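Local coordinates for transcriptional regulatory protein FixJ (Sinorhizobium meliloti, PDB 1DCK), which activates transcription of the nitrogen-fixation genes nifA and fixK once switched on by FixL, and is represented here by its metal-binding receiver domain, at residues T5-D10 with K31-A36; G49-D54 with E64-L69; T53-P58 with S78-G83. The protein carries 2 engineered substitutions. All coordinates share one frame; numbering follows the deposited sequence.

Contact 1. Residues T5-D10 with K31-A36; sequences TVHIVD and KMHQSA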
loop_
_atom_site.group_PDB
_atom_site.type_symbol
_atom_site.label_atom_id
_atom_site.label_comp_id
_atom_site.label_asym_id
_atom_site.label_seq_id
_atom_site.Cartn_x
_atom_site.Cartn_y
_atom_site.Cartn_z
ATOM N N THR A 5 -11.367 -2.742 1.494
ATOM C CA THR A 5 -10.729 -2.961 0.192
ATOM C C THR A 5 -9.233 -2.702 0.267
ATOM O O THR A 5 -8.800 -1.723 0.882
ATOM C CB THR A 5 -11.359 -2.079 -0.902
ATOM O OG1 THR A 5 -12.710 -2.506 -1.106
ATOM C CG2 THR A 5 -10.593 -2.208 -2.241
ATOM N N VAL A 6 -8.458 -3.592 -0.347
ATOM C CA VAL A 6 -7.014 -3.448 -0.352
ATOM C C VAL A 6 -6.638 -2.743 -1.670
ATOM O O VAL A 6 -6.852 -3.297 -2.754
ATOM C CB VAL A 6 -6.328 -4.849 -0.300
ATOM C CG1 VAL A 6 -4.778 -4.707 -0.316
ATOM C CG2 VAL A 6 -6.793 -5.637 0.946
ATOM N N HIS A 7 -6.118 -1.522 -1.573
ATOM C CA HIS A 7 -5.695 -0.746 -2.754
ATOM C C HIS A 7 -4.213 -0.985 -3.011
ATOM O O HIS A 7 -3.371 -0.870 -2.108
ATOM C CB HIS A 7 -6.010 0.759 -2.554
ATOM C CG HIS A 7 -7.470 1.037 -2.376
ATOM N ND1 HIS A 7 -8.329 1.226 -3.436
ATOM C CD2 HIS A 7 -8.246 1.028 -1.262
ATOM C CE1 HIS A 7 -9.569 1.310 -2.990
ATOM N NE2 HIS A 7 -9.548 1.190 -1.671
ATOM N N ILE A 8 -3.891 -1.384 -4.223
ATOM C CA ILE A 8 -2.513 -1.694 -4.566
ATOM C C ILE A 8 -1.930 -0.682 -5.572
ATOM O O ILE A 8 -2.577 -0.311 -6.549
ATOM C CB ILE A 8 -2.424 -3.118 -5.178
ATOM C CG1 ILE A 8 -2.980 -4.154 -4.181
ATOM C CG2 ILE A 8 -0.965 -3.464 -5.579
ATOM C CD1 ILE A 8 -3.108 -5.503 -4.791
ATOM N N VAL A 9 -0.711 -0.217 -5.293
ATOM C CA VAL A 9 -0.018 0.713 -6.179
ATOM C C VAL A 9 1.400 0.183 -6.378
ATOM O O VAL A 9 2.104 -0.095 -5.396
ATOM C CB VAL A 9 0.121 2.125 -5.574
ATOM C CG1 VAL A 9 0.888 3.011 -6.543
ATOM C CG2 VAL A 9 -1.213 2.730 -5.234
ATOM N N ASP A 10 1.795 0.018 -7.641
ATOM C CA ASP A 10 3.137 -0.445 -8.009
ATOM C C ASP A 10 3.464 0.108 -9.398
ATOM O O ASP A 10 2.577 0.265 -10.226
ATOM C CB ASP A 10 3.196 -1.976 -8.050
ATOM C CG ASP A 10 4.615 -2.523 -7.895
ATOM O OD1 ASP A 10 5.604 -1.901 -8.371
ATOM O OD2 ASP A 10 4.738 -3.588 -7.257
ATOM N N LYS A 31 -8.278 -3.727 -5.250
ATOM C CA LYS A 31 -8.369 -2.773 -6.349
ATOM C C LYS A 31 -6.941 -2.356 -6.741
ATOM O O LYS A 31 -6.180 -1.852 -5.900
ATOM C CB LYS A 31 -9.177 -1.525 -5.936
ATOM C CG LYS A 31 -9.367 -0.509 -7.080
ATOM C CD LYS A 31 -10.257 0.653 -6.658
ATOM C CE LYS A 31 -10.449 1.702 -7.782
ATOM N NZ LYS A 31 -11.392 1.311 -8.872
ATOM N N MET A 32 -6.579 -2.602 -7.996
ATOM C CA MET A 32 -5.267 -2.255 -8.537
ATOM C C MET A 32 -5.310 -0.870 -9.177
ATOM O O MET A 32 -6.177 -0.597 -10.004
ATOM C CB MET A 32 -4.870 -3.244 -9.652
ATOM C CG MET A 32 -3.746 -4.194 -9.325
ATOM S SD MET A 32 -3.058 -5.002 -10.819
ATOM C CE MET A 32 -4.543 -5.894 -11.439
ATOM N N HIS A 33 -4.367 -0.012 -8.826
ATOM C CA HIS A 33 -4.304 1.322 -9.426
ATOM C C HIS A 33 -3.128 1.376 -10.392
ATOM O O HIS A 33 -2.108 0.735 -10.179
ATOM C CB HIS A 33 -4.202 2.385 -8.345
ATOM C CG HIS A 33 -5.361 2.382 -7.405
ATOM N ND1 HIS A 33 -6.410 3.271 -7.518
ATOM C CD2 HIS A 33 -5.649 1.585 -6.344
ATOM C CE1 HIS A 33 -7.294 3.021 -6.564
ATOM N NE2 HIS A 33 -6.853 2.004 -5.841
ATOM N N GLN A 34 -3.311 2.080 -11.500
ATOM C CA GLN A 34 -2.279 2.195 -12.542
ATOM C C GLN A 34 -0.999 2.930 -12.108
ATOM O O GLN A 34 0.090 2.638 -12.604
ATOM C CB GLN A 34 -2.879 2.869 -13.787
ATOM C CG GLN A 34 -2.186 2.531 -15.110
ATOM C CD GLN A 34 -2.429 1.105 -15.593
ATOM O OE1 GLN A 34 -2.008 0.732 -16.696
ATOM N NE2 GLN A 34 -3.121 0.306 -14.783
ATOM N N SER A 35 -1.124 3.846 -11.160
ATOM C CA SER A 35 0.021 4.613 -10.689
ATOM C C SER A 35 -0.332 5.364 -9.419
ATOM O O SER A 35 -1.510 5.500 -9.082
ATOM C CB SER A 35 0.402 5.654 -11.732
ATOM O OG SER A 35 -0.597 6.652 -11.776
ATOM N N ALA A 36 0.691 5.896 -8.751
ATOM C CA ALA A 36 0.504 6.673 -7.533
ATOM C C ALA A 36 -0.410 7.865 -7.789
ATOM O O ALA A 36 -1.267 8.175 -6.972
ATOM C CB ALA A 36 1.855 7.144 -6.983
#

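Contact 2. Residues G49-D54 with E64-L69; sequences GVLVTD and ELLRNL. With MN (manganese (II) ion), chain C.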
loop_
_atom_site.group_PDB
_atom_site.type_symbol
_atom_site.label_atom_id
_atom_site.label_comp_id
_atom_site.label_asym_id
_atom_site.label_seq_id
_atom_site.Cartn_x
_atom_site.Cartn_y
_atom_site.Cartn_z
ATOM N N GLY A 49 -10.750 1.587 3.343
ATOM C CA GLY A 49 -9.714 1.033 2.479
ATOM C C GLY A 49 -8.317 1.088 3.068
ATOM O O GLY A 49 -8.000 2.001 3.832
ATOM N N VAL A 50 -7.496 0.099 2.716
ATOM C CA VAL A 50 -6.103 0.003 3.161
ATOM C C VAL A 50 -5.247 0.157 1.885
ATOM O O VAL A 50 -5.659 -0.284 0.810
ATOM C CB VAL A 50 -5.830 -1.400 3.825
ATOM C CG1 VAL A 50 -4.356 -1.675 3.954
ATOM C CG2 VAL A 50 -6.463 -1.449 5.233
ATOM N N LEU A 51 -4.068 0.752 2.004
ATOM C CA LEU A 51 -3.178 0.925 0.850
ATOM C C LEU A 51 -1.885 0.100 0.973
ATOM O O LEU A 51 -1.280 0.050 2.032
ATOM C CB LEU A 51 -2.802 2.399 0.697
ATOM C CG LEU A 51 -1.659 2.767 -0.265
ATOM C CD1 LEU A 51 -2.061 2.503 -1.708
ATOM C CD2 LEU A 51 -1.337 4.262 -0.074
ATOM N N VAL A 52 -1.514 -0.594 -0.092
ATOM C CA VAL A 52 -0.271 -1.341 -0.121
ATOM C C VAL A 52 0.448 -0.700 -1.309
ATOM O O VAL A 52 0.013 -0.833 -2.461
ATOM C CB VAL A 52 -0.472 -2.841 -0.390
ATOM C CG1 VAL A 52 0.894 -3.551 -0.398
ATOM C CG2 VAL A 52 -1.333 -3.451 0.720
ATOM N N THR A 53 1.505 0.057 -1.020
ATOM C CA THR A 53 2.231 0.734 -2.092
ATOM C C THR A 53 3.700 0.417 -2.181
ATOM O O THR A 53 4.349 0.092 -1.186
ATOM C CB THR A 53 2.071 2.291 -2.019
ATOM O OG1 THR A 53 2.950 2.905 -2.975
ATOM C CG2 THR A 53 2.415 2.816 -0.659
ATOM N N ASP A 54 4.225 0.466 -3.399
ATOM C CA ASP A 54 5.644 0.241 -3.569
ATOM C C ASP A 54 6.340 1.569 -3.206
ATOM O O ASP A 54 5.719 2.636 -3.271
ATOM C CB ASP A 54 5.948 -0.178 -4.994
ATOM C CG ASP A 54 7.391 -0.571 -5.175
ATOM O OD1 ASP A 54 8.123 0.263 -5.714
ATOM O OD2 ASP A 54 7.805 -1.676 -4.730
ATOM N N GLU A 64 6.425 10.058 -1.025
ATOM C CA GLU A 64 5.767 11.253 -1.539
ATOM C C GLU A 64 4.247 11.034 -1.615
ATOM O O GLU A 64 3.485 11.935 -1.314
ATOM C CB GLU A 64 6.346 11.647 -2.914
ATOM N N LEU A 65 3.808 9.832 -1.997
ATOM C CA LEU A 65 2.376 9.535 -2.048
ATOM C C LEU A 65 1.776 9.729 -0.658
ATOM O O LEU A 65 0.736 10.366 -0.515
ATOM C CB LEU A 65 2.136 8.091 -2.517
ATOM C CG LEU A 65 0.694 7.582 -2.617
ATOM C CD1 LEU A 65 -0.114 8.427 -3.583
ATOM C CD2 LEU A 65 0.699 6.124 -3.089
ATOM N N LEU A 66 2.454 9.189 0.356
ATOM C CA LEU A 66 2.008 9.287 1.744
ATOM C C LEU A 66 1.930 10.736 2.229
ATOM O O LEU A 66 1.028 11.094 2.972
ATOM C CB LEU A 66 2.898 8.453 2.678
ATOM C CG LEU A 66 2.890 6.931 2.459
ATOM C CD1 LEU A 66 3.626 6.248 3.600
ATOM C CD2 LEU A 66 1.472 6.403 2.360
ATOM N N ARG A 67 2.859 11.573 1.789
ATOM C CA ARG A 67 2.823 12.980 2.175
ATOM C C ARG A 67 1.686 13.709 1.446
ATOM O O ARG A 67 1.056 14.600 2.013
ATOM C CB ARG A 67 4.160 13.661 1.882
ATOM C CG ARG A 67 5.251 13.262 2.841
ATOM C CD ARG A 67 6.512 14.070 2.607
ATOM N NE ARG A 67 7.588 13.602 3.479
ATOM C CZ ARG A 67 8.824 13.341 3.069
ATOM N NH1 ARG A 67 9.160 13.515 1.794
ATOM N NH2 ARG A 67 9.705 12.838 3.925
ATOM N N ASN A 68 1.405 13.317 0.203
ATOM C CA ASN A 68 0.323 13.965 -0.546
ATOM C C ASN A 68 -1.026 13.602 0.080
ATOM O O ASN A 68 -1.926 14.444 0.177
ATOM C CB ASN A 68 0.348 13.593 -2.048
ATOM C CG ASN A 68 1.568 14.167 -2.795
ATOM O OD1 ASN A 68 1.987 13.640 -3.835
ATOM N ND2 ASN A 68 2.145 15.234 -2.260
ATOM N N LEU A 69 -1.163 12.350 0.518
ATOM C CA LEU A 69 -2.409 11.905 1.149
ATOM C C LEU A 69 -2.641 12.722 2.403
ATOM O O LEU A 69 -3.758 13.137 2.670
ATOM C CB LEU A 69 -2.360 10.415 1.501
ATOM C CG LEU A 69 -2.417 9.467 0.304
ATOM C CD1 LEU A 69 -2.195 8.037 0.753
ATOM C CD2 LEU A 69 -3.749 9.630 -0.413
HETATM MN MN MN C . 9.454 -0.117 -7.836
HETATM O O HOH W 1 8.432 -2.412 -7.957
#

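Contact 3. Residues T53-P58 with S78-G83; sequences TDLRMP and SIVITG. With MN (manganese (II) ion), chain C.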
loop_
_atom_site.group_PDB
_atom_site.type_symbol
_atom_site.label_atom_id
_atom_site.label_comp_id
_atom_site.label_asym_id
_atom_site.label_seq_id
_atom_site.Cartn_x
_atom_site.Cartn_y
_atom_site.Cartn_z
ATOM N N THR A 53 1.505 0.057 -1.020
ATOM C CA THR A 53 2.231 0.734 -2.092
ATOM C C THR A 53 3.700 0.417 -2.181
ATOM O O THR A 53 4.349 0.092 -1.186
ATOM C CB THR A 53 2.071 2.291 -2.019
ATOM O OG1 THR A 53 2.950 2.905 -2.975
ATOM C CG2 THR A 53 2.415 2.816 -0.659
ATOM N N ASP A 54 4.225 0.466 -3.399
ATOM C CA ASP A 54 5.644 0.241 -3.569
ATOM C C ASP A 54 6.340 1.569 -3.206
ATOM O O ASP A 54 5.719 2.636 -3.271
ATOM C CB ASP A 54 5.948 -0.178 -4.994
ATOM C CG ASP A 54 7.391 -0.571 -5.175
ATOM O OD1 ASP A 54 8.123 0.263 -5.714
ATOM O OD2 ASP A 54 7.805 -1.676 -4.730
ATOM N N LEU A 55 7.599 1.515 -2.781
ATOM C CA LEU A 55 8.298 2.753 -2.421
ATOM C C LEU A 55 9.019 3.372 -3.620
ATOM O O LEU A 55 8.719 4.504 -4.014
ATOM C CB LEU A 55 9.284 2.527 -1.274
ATOM C CG LEU A 55 9.639 3.827 -0.538
ATOM C CD1 LEU A 55 10.126 3.474 0.846
ATOM C CD2 LEU A 55 10.679 4.689 -1.285
ATOM N N ARG A 56 9.976 2.641 -4.182
ATOM C CA ARG A 56 10.734 3.146 -5.327
ATOM C C ARG A 56 9.926 3.160 -6.628
ATOM O O ARG A 56 9.855 2.168 -7.329
ATOM C CB ARG A 56 12.036 2.342 -5.503
ATOM N N MET A 57 9.293 4.288 -6.925
ATOM C CA MET A 57 8.517 4.454 -8.151
ATOM C C MET A 57 8.979 5.810 -8.713
ATOM O O MET A 57 8.767 6.854 -8.099
ATOM C CB MET A 57 7.008 4.459 -7.856
ATOM C CG MET A 57 6.482 3.213 -7.136
ATOM S SD MET A 57 4.663 3.183 -6.987
ATOM C CE MET A 57 4.442 4.501 -5.630
ATOM N N PRO A 58 9.668 5.799 -9.860
ATOM C CA PRO A 58 10.190 7.001 -10.523
ATOM C C PRO A 58 9.326 8.274 -10.555
ATOM O O PRO A 58 9.776 9.332 -10.083
ATOM C CB PRO A 58 10.568 6.495 -11.920
ATOM C CG PRO A 58 9.904 5.115 -12.027
ATOM C CD PRO A 58 10.010 4.598 -10.633
ATOM N N SER A 78 -1.558 2.550 5.629
ATOM C CA SER A 78 -0.685 2.108 4.561
ATOM C C SER A 78 0.429 1.148 4.962
ATOM O O SER A 78 0.981 1.234 6.057
ATOM C CB SER A 78 -0.050 3.309 3.883
ATOM O OG SER A 78 0.867 2.862 2.904
ATOM N N ILE A 79 0.745 0.245 4.036
ATOM C CA ILE A 79 1.821 -0.717 4.199
ATOM C C ILE A 79 2.745 -0.306 3.044
ATOM O O ILE A 79 2.273 -0.080 1.930
ATOM C CB ILE A 79 1.357 -2.188 3.977
ATOM C CG1 ILE A 79 0.369 -2.636 5.058
ATOM C CG2 ILE A 79 2.541 -3.111 3.938
ATOM C CD1 ILE A 79 0.789 -2.243 6.444
ATOM N N VAL A 80 4.038 -0.152 3.302
ATOM C CA VAL A 80 4.944 0.242 2.217
ATOM C C VAL A 80 5.900 -0.900 1.907
ATOM O O VAL A 80 6.495 -1.469 2.804
ATOM C CB VAL A 80 5.719 1.562 2.559
ATOM C CG1 VAL A 80 6.755 1.886 1.483
ATOM C CG2 VAL A 80 4.742 2.723 2.672
ATOM N N ILE A 81 5.950 -1.309 0.646
ATOM C CA ILE A 81 6.846 -2.384 0.225
ATOM C C ILE A 81 8.174 -1.725 -0.185
ATOM O O ILE A 81 8.215 -0.892 -1.087
ATOM C CB ILE A 81 6.247 -3.180 -0.956
ATOM C CG1 ILE A 81 4.948 -3.870 -0.514
ATOM C CG2 ILE A 81 7.256 -4.200 -1.453
ATOM C CD1 ILE A 81 4.209 -4.633 -1.638
ATOM N N THR A 82 9.256 -2.095 0.481
ATOM C CA THR A 82 10.546 -1.483 0.202
ATOM C C THR A 82 11.513 -2.445 -0.467
ATOM O O THR A 82 11.400 -3.669 -0.320
ATOM C CB THR A 82 11.165 -0.933 1.512
ATOM O OG1 THR A 82 11.292 -2.007 2.459
ATOM C CG2 THR A 82 10.234 0.140 2.131
ATOM N N GLY A 83 12.451 -1.872 -1.222
ATOM C CA GLY A 83 13.444 -2.672 -1.912
ATOM C C GLY A 83 14.287 -3.529 -0.987
ATOM O O GLY A 83 14.505 -3.200 0.178
HETATM MN MN MN C . 9.454 -0.117 -7.836
HETATM O O HOH W 1 8.432 -2.412 -7.957
#

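Contact 1. Residues T5-D10 with K31-A36
The imidazoles of His7 and His33 meet rim to rim, with centroids 5.1 Å apart and planes turned by 43°, so that neither ring covers the face of the other. His33 brings CD2 and NE2 to the edge of the His7 ring, while His7 ND1 and Ile8 O lie at the edge of the His33 ring, in its plane. One face of His7 carries Thr5 CG2, 3.5 Å above the plane and displaced toward the rim; Lys31 CD comes up to the edge, 3.8 Å from His7 CE1. The rings belong to neighbouring parallel strands of the beta-alpha-beta unit in which helix 13-25 connects strands 5-9 and 29-33, within the CheY-like receiver domain.

A hydrogen bond of 2.9 Å joins His7 ND1 to His33 NE2, and either nitrogen could be the donor. In both histidines CG stands anti to the carbonyl carbon; for His33 (chi1 -60°) this swings the ring back along its strand toward His7, whose own bridge partner is Lys31. A leucine at His33 would probably leave the buried His7 ND1 without its polar mate and His7 less fixed in rotation. Phe39, edge-to-face, and Phe42 from helix 36-42 add further ring contacts to His33.

The backbone ladder runs beside this pair: Lys31 N donates to Val6 O, Ile8 N to Lys31 O, and His33 N to Ile8 O. Ile8 O thus takes the bond from His33 N while His33 CD2 sits 3.6 Å from the same oxygen. Farther along the chain, Ser35 is the N-cap of helix 36-42, its OG bonded to Ala38 N, and Val9 CG1 packs 3.6 Å from Ala36 N.

Contact 2. Residues G49-D54 with E64-L69
Leu51 and Thr53 on strand 49-54 face Leu65 on a helix whose short segment runs at 139° to the strand, N to C, with the axes approaching to 10.5 Å. The backbones come nearest at Thr53 and Leu65, whose CA atoms are 8.8 Å apart. This is the strand-to-helix half of a beta-alpha-beta unit: helix 62-71 covers the sheet of the receiver domain and leads on to strand 78-82.

Side chains alone bridge the gap, and one methyl does most of the work. Leu51 CD2 reaches among three leucines of the helix: it meets Leu65 CD2 tip to tip at 4.1 Å, lies 4.3 Å from Leu66 CD2, and is 4.0 Å from Leu69 CD1, which comes in at a slant. Leu65 and Leu66 are neighbours and Leu69 follows one turn after Leu65, so a single methyl of the strand touches both turns. Leu40 of helix 36-42 also touches Leu65 and Leu69, tying the neighbouring helix into the same core.

Thr53 and Leu65 run alongside each other, pointing opposite ways, with Thr53 OG1 3.9 Å from Leu65 CD2. With OG1 anti to the backbone N (chi1 172°), the hydroxyl is turned toward the next residue; this buried donor is satisfied locally, Thr53 OG1 giving a 2.8 Å hydrogen bond to Asp54 O, tilted 22° from the carbonyl plane.

Contact 3. Residues T53-P58 with S78-G83
Leu55 lays its CD1 methyl across two residues of the neighbouring strand, 3.6 Å from Thr82 CG2 and 3.8 Å from Val80 CG1. Two strands of the five-stranded parallel sheet of the receiver domain, 49-54 and 78-82, are joined here, side by side and linked through helix 62-71 as a beta-alpha-beta unit. Met89 and Ala93 of helix 87-95 touch Leu55 as well, so the leucine lies between strand 78-82 and that helix.

The register pairs Thr53 with Val80 and Asp54 with Ile81. Thr53 N donates to Ile79 O, and Ile81 N returns a nearly straight bond to Thr53 O (2.8 Å, 174°). The ladder then frays: Leu55 N reaches Ile81 O only through a weak bond, bent to 133° where the chain leaves the strand.

The metal site lies at this end of the strand. Asp54, the probable phosphorylation site, has CG anti to its backbone N (chi1 -174°), which carries the carboxylate forward past the end of the strand. Its OD1 binds the manganese ion at 2.5 Å, whereas Asp54 OD2 comes within 3.7 Å of Ile81 O, a close approach and not a bond, with Lys104 a long, weak ion-pair partner. Manganese stands where the protein binds magnesium, and Asp11 supplies another ligand. The loop contributes a backbone atom, not a side chain: Arg56 O sits 3.0 Å from Asp54 OD1, the two oxygens held close because both bind the metal, with Arg56 O 2.4 Å from the manganese.

How the contacts relate
Strand 49-54 is the common element: strand 5-9 of contact 1 flanks it on one side and strand 78-82 of contact 3 on the other, while contact 2 packs a helix over its Leu51 and Thr53 face. Probable backbone bonds knit the set, His7 N to Val50 O at 2.7 Å, Val9 O to Asp54 N at 3.0 Å and Leu51 O to Ile79 N at 2.9 Å. Near the metal, the Asp10 side chain of contact 1 comes within about 4 Å of the manganese, nearest atoms, and Asp54, shared by contacts 2 and 3, binds it directly. The example illustrates how a parallel alpha/beta fold gathers its site from strand ends and loops at the carboxy-terminal end of the sheet.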